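Local coordinates for sialyltransferase 0160 (Photobacterium damselae, PDB 4R84), which probably transfers sialic acid from its CMP-activated donor to galactoside acceptors, working as a glycosyltransferase of the GT-B structural group, at residues His126-Ser131 with Lys430-Val435; Ser131-Ile136 with Leu436-Met441; Asp444-Ala447 with Leu453-Thr456. All blocks are in the same frame, centred on the assembly; numbering follows the deposited sequence.

Contact 1 of 3, residues His126-Ser131 with Lys430-Val435; sequences HASLPS and KISFEV. With CSF (cytidine-5'-monophosphate-3-fluoro-N-acetyl-neuraminic acid), chain E.
Ser128 and Ser432 meet through their hydroxyls, with OG of Ser128 2.7 Å from OG of Ser432. This is a hydrogen bond in which either group could be the donor. Both hydroxyls stand anti to their own carbonyl carbon, and this points the two oxygens at each other. The pair lies beside the ribose of the bound CMP-3-fluoro-sialic acid. There CB of Ser432 comes within 3.7 Å of O2' of the ligand.

Glu434 holds the ribose with both carboxylate oxygens. O2' of the ligand donates to OE1 of Glu434 at 2.7 Å, and O3' donates to OE2 of Glu434 at 2.5 Å. A bend at chi2 (84°) turns the carboxylate to the ribose, one oxygen for each hydroxyl. OE1 of Glu434 also comes within 4.0 Å of CB of Ser128. The base is read by the backbone: N of Phe433 donates to O2 of the cytosine at 2.9 Å, with a bent N-H...O angle of 137°.

This is the nucleotide site of a GT-B enzyme, where the donor lies between two Rossmann-like domains. Segment 126-131 leads from strand 106-125 into helix 129-144, and segment 430-435 leads into helix 434-438. The serine bond thus links segments from the two sides of the cleft.

Further out, CD1 of Leu129 reaches CB of Glu434 at 4.5 Å, a loose touch at the base of the glutamate side chain. N of Val435 bonds O of Ser432 at 2.9 Å and fixes the turn that presents Phe433 and Glu434. Asp125 takes hydrogen bonds from N of Ala127 and OG of Ser131, which holds the turn carrying Ser128. Arg156 packs on Ser432 and also hydrogen-bonds the ligand.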
loop_
_atom_site.group_PDB
_atom_site.type_symbol
_atom_site.label_atom_id
_atom_site.label_comp_id
_atom_site.label_asym_id
_atom_site.label_seq_id
_atom_site.Cartn_x
_atom_site.Cartn_y
_atom_site.Cartn_z
ATOM N N HIS A 126 9.083 -2.281 5.370
ATOM C CA HIS A 126 9.598 -2.068 6.706
ATOM C C HIS A 126 9.040 -0.775 7.307
ATOM O O HIS A 126 9.354 -0.433 8.437
ATOM C CB HIS A 126 11.126 -2.005 6.685
ATOM C CG HIS A 126 11.667 -0.773 6.024
ATOM N ND1 HIS A 126 11.613 -0.572 4.660
ATOM C CD2 HIS A 126 12.264 0.327 6.545
ATOM C CE1 HIS A 126 12.160 0.594 4.369
ATOM N NE2 HIS A 126 12.558 1.162 5.495
ATOM N N ALA A 127 8.214 -0.069 6.549
ATOM C CA ALA A 127 7.663 1.207 7.003
ATOM C C ALA A 127 6.186 1.054 7.393
ATOM O O ALA A 127 5.773 -0.003 7.880
ATOM C CB ALA A 127 7.831 2.263 5.926
ATOM N N SER A 128 5.402 2.117 7.233
ATOM C CA SER A 128 3.993 2.057 7.607
ATOM C C SER A 128 3.074 2.189 6.417
ATOM O O SER A 128 2.219 1.336 6.186
ATOM C CB SER A 128 3.646 3.153 8.620
ATOM O OG SER A 128 4.147 2.829 9.896
ATOM N N LEU A 129 3.242 3.280 5.691
ATOM C CA LEU A 129 2.324 3.648 4.620
ATOM C C LEU A 129 2.203 2.563 3.519
ATOM O O LEU A 129 1.087 2.162 3.185
ATOM C CB LEU A 129 2.756 5.005 4.024
ATOM C CG LEU A 129 1.768 5.565 2.997
ATOM C CD1 LEU A 129 0.352 5.539 3.569
ATOM C CD2 LEU A 129 2.202 6.972 2.586
ATOM N N PRO A 130 3.333 2.040 3.002
ATOM C CA PRO A 130 3.179 0.950 2.024
ATOM C C PRO A 130 2.446 -0.246 2.599
ATOM O O PRO A 130 1.566 -0.798 1.946
ATOM C CB PRO A 130 4.631 0.596 1.661
ATOM C CG PRO A 130 5.388 1.903 1.911
ATOM C CD PRO A 130 4.751 2.420 3.169
ATOM N N SER A 131 2.765 -0.628 3.829
ATOM C CA SER A 131 2.077 -1.779 4.432
ATOM C C SER A 131 0.568 -1.538 4.591
ATOM O O SER A 131 -0.228 -2.440 4.347
ATOM C CB SER A 131 2.691 -2.120 5.794
ATOM O OG SER A 131 4.061 -2.434 5.650
ATOM N N LYS A 430 1.364 3.266 19.719
ATOM C CA LYS A 430 1.713 2.153 18.827
ATOM C C LYS A 430 1.092 2.278 17.423
ATOM O O LYS A 430 1.627 1.770 16.429
ATOM C CB LYS A 430 1.281 0.823 19.461
ATOM C CG LYS A 430 1.672 -0.409 18.646
ATOM C CD LYS A 430 1.302 -1.704 19.362
ATOM C CE LYS A 430 1.798 -2.926 18.586
ATOM N NZ LYS A 430 1.637 -4.193 19.364
ATOM N N ILE A 431 -0.036 2.964 17.339
ATOM C CA ILE A 431 -0.724 3.137 16.056
ATOM C C ILE A 431 0.088 4.052 15.145
ATOM O O ILE A 431 0.511 5.120 15.562
ATOM C CB ILE A 431 -2.122 3.734 16.264
ATOM C CG1 ILE A 431 -2.894 2.866 17.266
ATOM C CG2 ILE A 431 -2.864 3.859 14.914
ATOM C CD1 ILE A 431 -4.167 3.476 17.758
ATOM N N SER A 432 0.309 3.646 13.903
ATOM C CA SER A 432 0.954 4.536 12.941
ATOM C C SER A 432 0.033 5.708 12.663
ATOM O O SER A 432 -1.144 5.512 12.394
ATOM C CB SER A 432 1.295 3.803 11.640
ATOM O OG SER A 432 2.311 2.834 11.858
ATOM N N PHE A 433 0.559 6.928 12.723
ATOM C CA PHE A 433 -0.289 8.099 12.501
ATOM C C PHE A 433 -1.024 8.012 11.158
ATOM O O PHE A 433 -2.161 8.471 11.021
ATOM C CB PHE A 433 0.535 9.389 12.549
ATOM C CG PHE A 433 -0.311 10.642 12.495
ATOM C CD1 PHE A 433 -0.779 11.129 11.279
ATOM C CD2 PHE A 433 -0.638 11.323 13.652
ATOM C CE1 PHE A 433 -1.568 12.265 11.219
ATOM C CE2 PHE A 433 -1.421 12.472 13.599
ATOM C CZ PHE A 433 -1.886 12.937 12.383
ATOM N N GLU A 434 -0.355 7.434 10.165
ATOM C CA GLU A 434 -0.917 7.328 8.813
ATOM C C GLU A 434 -2.246 6.550 8.776
ATOM O O GLU A 434 -3.039 6.702 7.835
ATOM C CB GLU A 434 0.115 6.692 7.876
ATOM C CG GLU A 434 1.381 7.552 7.618
ATOM C CD GLU A 434 2.467 7.421 8.694
ATOM O OE1 GLU A 434 2.261 6.698 9.688
ATOM O OE2 GLU A 434 3.555 8.028 8.537
ATOM N N VAL A 435 -2.493 5.732 9.800
ATOM C CA VAL A 435 -3.783 5.048 9.937
ATOM C C VAL A 435 -4.936 6.067 10.011
ATOM O O VAL A 435 -6.001 5.850 9.438
ATOM C CB VAL A 435 -3.818 4.121 11.183
ATOM C CG1 VAL A 435 -5.244 3.694 11.525
ATOM C CG2 VAL A 435 -2.939 2.885 10.964
HETATM C C5A CSF E . 14.062 10.507 11.076
HETATM C C4A CSF E . 13.595 9.137 10.599
HETATM C C2A CSF E . 12.035 9.044 12.590
HETATM O O6A CSF E . 12.514 10.361 12.918
HETATM C C6A CSF E . 12.905 11.169 11.814
HETATM C C3A CSF E . 13.099 8.288 11.775
HETATM O O4A CSF E . 14.686 8.484 9.937
HETATM N N5A CSF E . 14.438 11.314 9.937
HETATM C C7A CSF E . 13.351 12.507 12.369
HETATM C C8A CSF E . 12.202 13.183 13.095
HETATM C C9A CSF E . 12.581 14.611 13.471
HETATM O O9A CSF E . 11.450 15.201 14.112
HETATM O O8A CSF E . 11.087 13.230 12.206
HETATM O O7A CSF E . 14.415 12.302 13.300
HETATM C C1A CSF E . 11.754 8.296 13.876
HETATM O OBA CSF E . 11.227 7.168 13.808
HETATM O OAA CSF E . 12.067 8.812 14.976
HETATM O O1A CSF E . 10.838 9.054 11.809
HETATM O O2A CSF E . 9.073 10.367 10.641
HETATM N N1 CSF E . 4.862 8.358 14.304
HETATM C C2 CSF E . 3.589 8.400 14.892
HETATM N N3 CSF E . 3.284 9.385 15.767
HETATM C C4 CSF E . 4.211 10.324 16.058
HETATM C C5 CSF E . 5.483 10.283 15.489
HETATM C C6 CSF E . 5.799 9.262 14.599
HETATM C "C3'" CSF E . 5.841 7.924 11.260
HETATM C "C2'" CSF E . 4.615 7.465 12.004
HETATM C "C1'" CSF E . 5.157 7.237 13.397
HETATM O "O4'" CSF E . 6.571 7.057 13.278
HETATM C "C4'" CSF E . 6.919 7.076 11.895
HETATM P PA CSF E . 9.494 9.933 12.023
HETATM O "O5'" CSF E . 8.370 8.890 12.431
HETATM C "C5'" CSF E . 8.309 7.654 11.734
HETATM O "O3'" CSF E . 5.704 7.736 9.857
HETATM O "O2'" CSF E . 4.182 6.189 11.514
HETATM N N4 CSF E . 3.908 11.312 16.935
HETATM O O2 CSF E . 2.745 7.513 14.596
HETATM O O3A CSF E . 9.613 10.928 13.145
HETATM C C10 CSF E . 15.613 11.943 9.843
HETATM O O10 CSF E . 16.500 11.811 10.674
HETATM C C11 CSF E . 15.766 12.847 8.652
HETATM F F3A CSF E . 14.145 7.978 12.613
#

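Contact 2 of 3, residues Ser131-Ile136 with Leu436-Met441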
loop_
_atom_site.group_PDB
_atom_site.type_symbol
_atom_site.label_atom_id
_atom_site.label_comp_id
_atom_site.label_asym_id
_atom_site.label_seq_id
_atom_site.Cartn_x
_atom_site.Cartn_y
_atom_site.Cartn_z
ATOM N N SER A 131 2.765 -0.628 3.829
ATOM C CA SER A 131 2.077 -1.779 4.432
ATOM C C SER A 131 0.568 -1.538 4.591
ATOM O O SER A 131 -0.228 -2.440 4.347
ATOM C CB SER A 131 2.691 -2.120 5.794
ATOM O OG SER A 131 4.061 -2.434 5.650
ATOM N N LEU A 132 0.178 -0.328 4.992
ATOM C CA LEU A 132 -1.229 -0.007 5.190
ATOM C C LEU A 132 -1.995 -0.023 3.860
ATOM O O LEU A 132 -3.108 -0.542 3.785
ATOM C CB LEU A 132 -1.383 1.353 5.882
ATOM C CG LEU A 132 -0.841 1.417 7.319
ATOM C CD1 LEU A 132 -0.838 2.862 7.807
ATOM C CD2 LEU A 132 -1.693 0.574 8.243
ATOM N N GLN A 133 -1.393 0.529 2.815
ATOM C CA GLN A 133 -1.992 0.494 1.476
ATOM C C GLN A 133 -2.133 -0.939 1.005
ATOM O O GLN A 133 -3.157 -1.329 0.448
ATOM C CB GLN A 133 -1.137 1.264 0.482
ATOM C CG GLN A 133 -1.176 2.769 0.688
ATOM C CD GLN A 133 -2.357 3.439 0.007
ATOM O OE1 GLN A 133 -2.836 2.984 -1.037
ATOM N NE2 GLN A 133 -2.827 4.541 0.589
ATOM N N GLN A 134 -1.091 -1.716 1.247
ATOM C CA GLN A 134 -1.080 -3.116 0.840
ATOM C C GLN A 134 -2.139 -3.900 1.601
ATOM O O GLN A 134 -2.783 -4.776 1.034
ATOM C CB GLN A 134 0.314 -3.699 1.056
ATOM C CG GLN A 134 1.354 -3.152 0.058
ATOM C CD GLN A 134 2.770 -3.442 0.489
ATOM O OE1 GLN A 134 3.008 -4.341 1.287
ATOM N NE2 GLN A 134 3.723 -2.657 -0.019
ATOM N N LEU A 135 -2.334 -3.588 2.883
ATOM C CA LEU A 135 -3.329 -4.305 3.671
ATOM C C LEU A 135 -4.733 -4.082 3.103
ATOM O O LEU A 135 -5.533 -5.019 3.034
ATOM C CB LEU A 135 -3.287 -3.884 5.140
ATOM C CG LEU A 135 -4.322 -4.552 6.038
ATOM C CD1 LEU A 135 -4.236 -6.089 5.965
ATOM C CD2 LEU A 135 -4.108 -4.067 7.475
ATOM N N ILE A 136 -5.036 -2.853 2.701
ATOM C CA ILE A 136 -6.329 -2.587 2.074
ATOM C C ILE A 136 -6.470 -3.409 0.802
ATOM O O ILE A 136 -7.503 -4.053 0.563
ATOM C CB ILE A 136 -6.499 -1.100 1.719
ATOM C CG1 ILE A 136 -6.446 -0.231 2.981
ATOM C CG2 ILE A 136 -7.802 -0.904 0.914
ATOM C CD1 ILE A 136 -7.688 -0.280 3.813
ATOM N N LEU A 436 -4.720 7.197 10.686
ATOM C CA LEU A 436 -5.778 8.206 10.792
ATOM C C LEU A 436 -6.210 8.787 9.439
ATOM O O LEU A 436 -7.400 8.931 9.164
ATOM C CB LEU A 436 -5.340 9.346 11.729
ATOM C CG LEU A 436 -5.016 8.950 13.171
ATOM C CD1 LEU A 436 -4.652 10.179 14.015
ATOM C CD2 LEU A 436 -6.169 8.187 13.806
ATOM N N MET A 437 -5.252 9.152 8.595
ATOM C CA MET A 437 -5.602 9.700 7.297
ATOM C C MET A 437 -6.307 8.631 6.448
ATOM O O MET A 437 -7.234 8.935 5.703
ATOM C CB MET A 437 -4.348 10.241 6.608
ATOM C CG MET A 437 -4.500 10.560 5.166
ATOM S SD MET A 437 -4.044 9.086 4.256
ATOM C CE MET A 437 -2.490 8.623 5.004
ATOM N N MET A 438 -5.863 7.385 6.555
ATOM C CA MET A 438 -6.426 6.263 5.784
ATOM C C MET A 438 -7.876 5.966 6.147
ATOM O O MET A 438 -8.664 5.522 5.317
ATOM C CB MET A 438 -5.599 4.990 6.000
ATOM C CG MET A 438 -4.203 4.999 5.396
ATOM S SD MET A 438 -4.174 4.980 3.591
ATOM C CE MET A 438 -4.884 3.371 3.218
ATOM N N THR A 439 -8.216 6.178 7.413
ATOM C CA THR A 439 -9.535 5.806 7.909
ATOM C C THR A 439 -10.444 7.016 8.080
ATOM O O THR A 439 -11.509 6.921 8.714
ATOM C CB THR A 439 -9.433 5.058 9.256
ATOM O OG1 THR A 439 -8.760 5.894 10.213
ATOM C CG2 THR A 439 -8.654 3.751 9.096
ATOM N N ASP A 440 -10.019 8.133 7.489
ATOM C CA ASP A 440 -10.760 9.394 7.505
ATOM C C ASP A 440 -10.991 9.864 8.930
ATOM O O ASP A 440 -12.065 10.362 9.263
ATOM C CB ASP A 440 -12.093 9.253 6.761
ATOM C CG ASP A 440 -12.666 10.592 6.330
ATOM O OD1 ASP A 440 -11.911 11.590 6.317
ATOM O OD2 ASP A 440 -13.868 10.645 5.996
ATOM N N MET A 441 -9.970 9.723 9.771
ATOM C CA MET A 441 -10.098 10.085 11.183
ATOM C C MET A 441 -9.137 11.206 11.584
ATOM O O MET A 441 -8.781 11.350 12.758
ATOM C CB MET A 441 -9.871 8.866 12.077
ATOM C CG MET A 441 -11.060 7.887 12.110
ATOM S SD MET A 441 -12.541 8.682 12.794
ATOM C CE MET A 441 -12.022 8.882 14.497
#
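The nearest CA atoms of helix 129-144 and helix 434-438 here are those of Leu132 and Met438, 8.2 Å apart. Met438 bridges the gap, bent at both chi2 (-68°) and chi3 (-65°), with its thioether end at the helix surface between Gln133 and Ile136. Two conformers of Met438 are deposited, and the contacts of its thioether end are provisional to that extent.

Its terminal methyl CE lies 3.9 Å from CG1 of Ile136. These two side chains run past each other in opposite directions. CE also comes 4.3 Å from the backbone O of Leu132. On the other flank Gln133 crosses Met438 at about a right angle, with NE2 of Gln133 3.3 Å from SD and 3.5 Å from CE of Met438. A bend at chi2 (-85°) brings the amide end near the methionine. NE2 of Gln133 is hydrogen-bonded to O of Pro321; its approach to SD is a close contact, not a bond.

After Met438 the short helix ends in a Schellman motif. N of Met441 bonds O of Leu436 at 2.8 Å, the inner bond from N of Asp440 to O of Met437 is weak, and Asp440 takes left-handed backbone angles. Helix 330-340 packs alongside, with Phe336 on Leu135 and Ile136.

The contact joins the first helix of one Rossmann-like domain to a short helix of the other. A buried thioether meets an isoleucine and an amide already bonded to Pro321. This is van der Waals packing with no hydrogen bond to fix the methionine, consistent with its two conformers.

Contact 3 of 3, residues Asp444-Ala447 with Leu453-Thr456. With CSF (cytidine-5'-monophosphate-3-fluoro-N-acetyl-neuraminic acid), chain E.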
loop_
_atom_site.group_PDB
_atom_site.type_symbol
_atom_site.label_atom_id
_atom_site.label_comp_id
_atom_site.label_asym_id
_atom_site.label_seq_id
_atom_site.Cartn_x
_atom_site.Cartn_y
_atom_site.Cartn_z
ATOM N N ASP A 444 -9.454 18.220 13.446
ATOM C CA ASP A 444 -9.598 19.528 12.834
ATOM C C ASP A 444 -8.248 20.184 12.582
ATOM O O ASP A 444 -8.062 20.878 11.584
ATOM C CB ASP A 444 -10.486 20.413 13.699
ATOM C CG ASP A 444 -11.892 19.879 13.795
ATOM O OD1 ASP A 444 -12.633 20.053 12.814
ATOM O OD2 ASP A 444 -12.254 19.278 14.830
ATOM N N THR A 445 -7.288 19.945 13.472
ATOM C CA THR A 445 -5.971 20.514 13.266
ATOM C C THR A 445 -4.911 19.614 13.884
ATOM O O THR A 445 -5.158 18.932 14.884
ATOM C CB THR A 445 -5.868 21.957 13.848
ATOM O OG1 THR A 445 -4.800 22.662 13.209
ATOM C CG2 THR A 445 -5.633 21.956 15.371
ATOM N N VAL A 446 -3.742 19.610 13.253
ATOM C CA VAL A 446 -2.606 18.801 13.675
ATOM C C VAL A 446 -1.375 19.668 13.775
ATOM O O VAL A 446 -1.073 20.412 12.854
ATOM C CB VAL A 446 -2.319 17.662 12.684
ATOM C CG1 VAL A 446 -1.180 16.766 13.214
ATOM C CG2 VAL A 446 -3.573 16.852 12.429
ATOM N N ALA A 447 -0.640 19.552 14.874
ATOM C CA ALA A 447 0.599 20.302 14.994
ATOM C C ALA A 447 1.559 19.559 15.890
ATOM O O ALA A 447 1.157 18.682 16.649
ATOM C CB ALA A 447 0.340 21.707 15.559
ATOM N N LEU A 453 4.827 11.853 8.781
ATOM C CA LEU A 453 3.380 11.770 8.852
ATOM C C LEU A 453 2.699 13.032 8.298
ATOM O O LEU A 453 1.542 12.975 7.890
ATOM C CB LEU A 453 2.929 11.503 10.297
ATOM C CG LEU A 453 3.113 12.607 11.351
ATOM C CD1 LEU A 453 1.919 13.571 11.384
ATOM C CD2 LEU A 453 3.338 11.949 12.730
ATOM N N TYR A 454 3.406 14.166 8.287
ATOM C CA TYR A 454 2.797 15.416 7.813
ATOM C C TYR A 454 2.619 15.445 6.296
ATOM O O TYR A 454 1.920 16.312 5.771
ATOM C CB TYR A 454 3.621 16.635 8.281
ATOM C CG TYR A 454 3.289 16.984 9.706
ATOM C CD1 TYR A 454 2.177 17.760 10.007
ATOM C CD2 TYR A 454 4.034 16.463 10.751
ATOM C CE1 TYR A 454 1.838 18.040 11.318
ATOM C CE2 TYR A 454 3.709 16.733 12.051
ATOM C CZ TYR A 454 2.615 17.516 12.334
ATOM O OH TYR A 454 2.314 17.765 13.647
ATOM N N PHE A 455 3.210 14.479 5.596
ATOM C CA PHE A 455 3.081 14.444 4.148
ATOM C C PHE A 455 1.746 13.879 3.674
ATOM O O PHE A 455 1.419 13.960 2.495
ATOM C CB PHE A 455 4.230 13.642 3.548
ATOM C CG PHE A 455 5.389 14.490 3.168
ATOM C CD1 PHE A 455 6.083 15.201 4.140
ATOM C CD2 PHE A 455 5.767 14.624 1.851
ATOM C CE1 PHE A 455 7.149 15.997 3.801
ATOM C CE2 PHE A 455 6.838 15.427 1.508
ATOM C CZ PHE A 455 7.525 16.116 2.480
ATOM N N THR A 456 0.955 13.330 4.583
ATOM C CA THR A 456 -0.355 12.855 4.166
ATOM C C THR A 456 -1.459 13.508 4.984
ATOM O O THR A 456 -2.495 12.912 5.258
ATOM C CB THR A 456 -0.455 11.323 4.244
ATOM O OG1 THR A 456 -0.002 10.866 5.525
ATOM C CG2 THR A 456 0.401 10.691 3.158
HETATM C C5A CSF E . 14.062 10.507 11.076
HETATM C C4A CSF E . 13.595 9.137 10.599
HETATM C C2A CSF E . 12.035 9.044 12.590
HETATM O O6A CSF E . 12.514 10.361 12.918
HETATM C C6A CSF E . 12.905 11.169 11.814
HETATM C C3A CSF E . 13.099 8.288 11.775
HETATM O O4A CSF E . 14.686 8.484 9.937
HETATM N N5A CSF E . 14.438 11.314 9.937
HETATM C C7A CSF E . 13.351 12.507 12.369
HETATM C C8A CSF E . 12.202 13.183 13.095
HETATM C C9A CSF E . 12.581 14.611 13.471
HETATM O O9A CSF E . 11.450 15.201 14.112
HETATM O O8A CSF E . 11.087 13.230 12.206
HETATM O O7A CSF E . 14.415 12.302 13.300
HETATM C C1A CSF E . 11.754 8.296 13.876
HETATM O OBA CSF E . 11.227 7.168 13.808
HETATM O OAA CSF E . 12.067 8.812 14.976
HETATM O O1A CSF E . 10.838 9.054 11.809
HETATM O O2A CSF E . 9.073 10.367 10.641
HETATM N N1 CSF E . 4.862 8.358 14.304
HETATM C C2 CSF E . 3.589 8.400 14.892
HETATM N N3 CSF E . 3.284 9.385 15.767
HETATM C C4 CSF E . 4.211 10.324 16.058
HETATM C C5 CSF E . 5.483 10.283 15.489
HETATM C C6 CSF E . 5.799 9.262 14.599
HETATM C "C3'" CSF E . 5.841 7.924 11.260
HETATM C "C2'" CSF E . 4.615 7.465 12.004
HETATM C "C1'" CSF E . 5.157 7.237 13.397
HETATM O "O4'" CSF E . 6.571 7.057 13.278
HETATM C "C4'" CSF E . 6.919 7.076 11.895
HETATM P PA CSF E . 9.494 9.933 12.023
HETATM O "O5'" CSF E . 8.370 8.890 12.431
HETATM C "C5'" CSF E . 8.309 7.654 11.734
HETATM O "O3'" CSF E . 5.704 7.736 9.857
HETATM O "O2'" CSF E . 4.182 6.189 11.514
HETATM N N4 CSF E . 3.908 11.312 16.935
HETATM O O2 CSF E . 2.745 7.513 14.596
HETATM O O3A CSF E . 9.613 10.928 13.145
HETATM C C10 CSF E . 15.613 11.943 9.843
HETATM O O10 CSF E . 16.500 11.811 10.674
HETATM C C11 CSF E . 15.766 12.847 8.652
HETATM F F3A CSF E . 14.145 7.978 12.613
#
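Leu453 forms part of the donor pocket, over the cytosine, and the contact behind it sets Tyr454 against strand 445-447. CD2 of Leu453 lies over the face of the base, 3.8 Å from C4 of the ligand. The chi1 of Leu453 is 69°, which puts CG between its own backbone N and carbonyl carbon. The branch at CG sends CD2 to the base and CD1 to the tyrosine. CD1 lies on one face of the Tyr454 ring, 3.6 Å above its plane and offset toward the rim.

Tyr454 then reaches the strand with the far end of its ring. CG1 of Val446 lies 3.8 Å from CE1 of Tyr454 and 3.7 Å from OH of Tyr454. It comes to the ring obliquely. CG1 is anti to the backbone N (chi1 -176°), which sends this methyl out to the tyrosine.

Strand 445-447 belongs to the parallel sheet of the second Rossmann-like domain. Thr445 and Ala447 pair through their backbones with strand 358-362, while Val446 pairs with Lys461 and Asn463. The 3-10 segment 453-455 belongs to the loop that leaves this strand and passes the nucleotide.

The carbonyl C of Ala447 lies at the ring edge, near its plane, 3.0 Å from OH of Tyr454. The carbonyl oxygen of Ala447 is close too, but the angle is poor for a hydrogen bond. The buried hydroxyl is satisfied by OG1 of Thr362, on the neighbouring strand. Val462 and Ile465 of strand 462-468 and Met488 of helix 483-490 also pack on Tyr454.

Contacts 1 and 2 are neighbours, their centres 8 Å apart. They share Ser131 and use the same two helices, 129-144 and 434-438. Leu132 joins them by packing on Glu434 and Val435. Their segments alternate along the chain, and about 300 residues separate the two sides of each. Contact 3 follows later and is local, its centre about 14 Å from that of contact 1 and 15 Å from that of contact 2. Phe433 packs on both Leu453 and Val446, and so connects contact 1 to contact 3. Contacts 1 and 3 both touch the donor, while contact 2 extends the junction of the two Rossmann-like domains away from it.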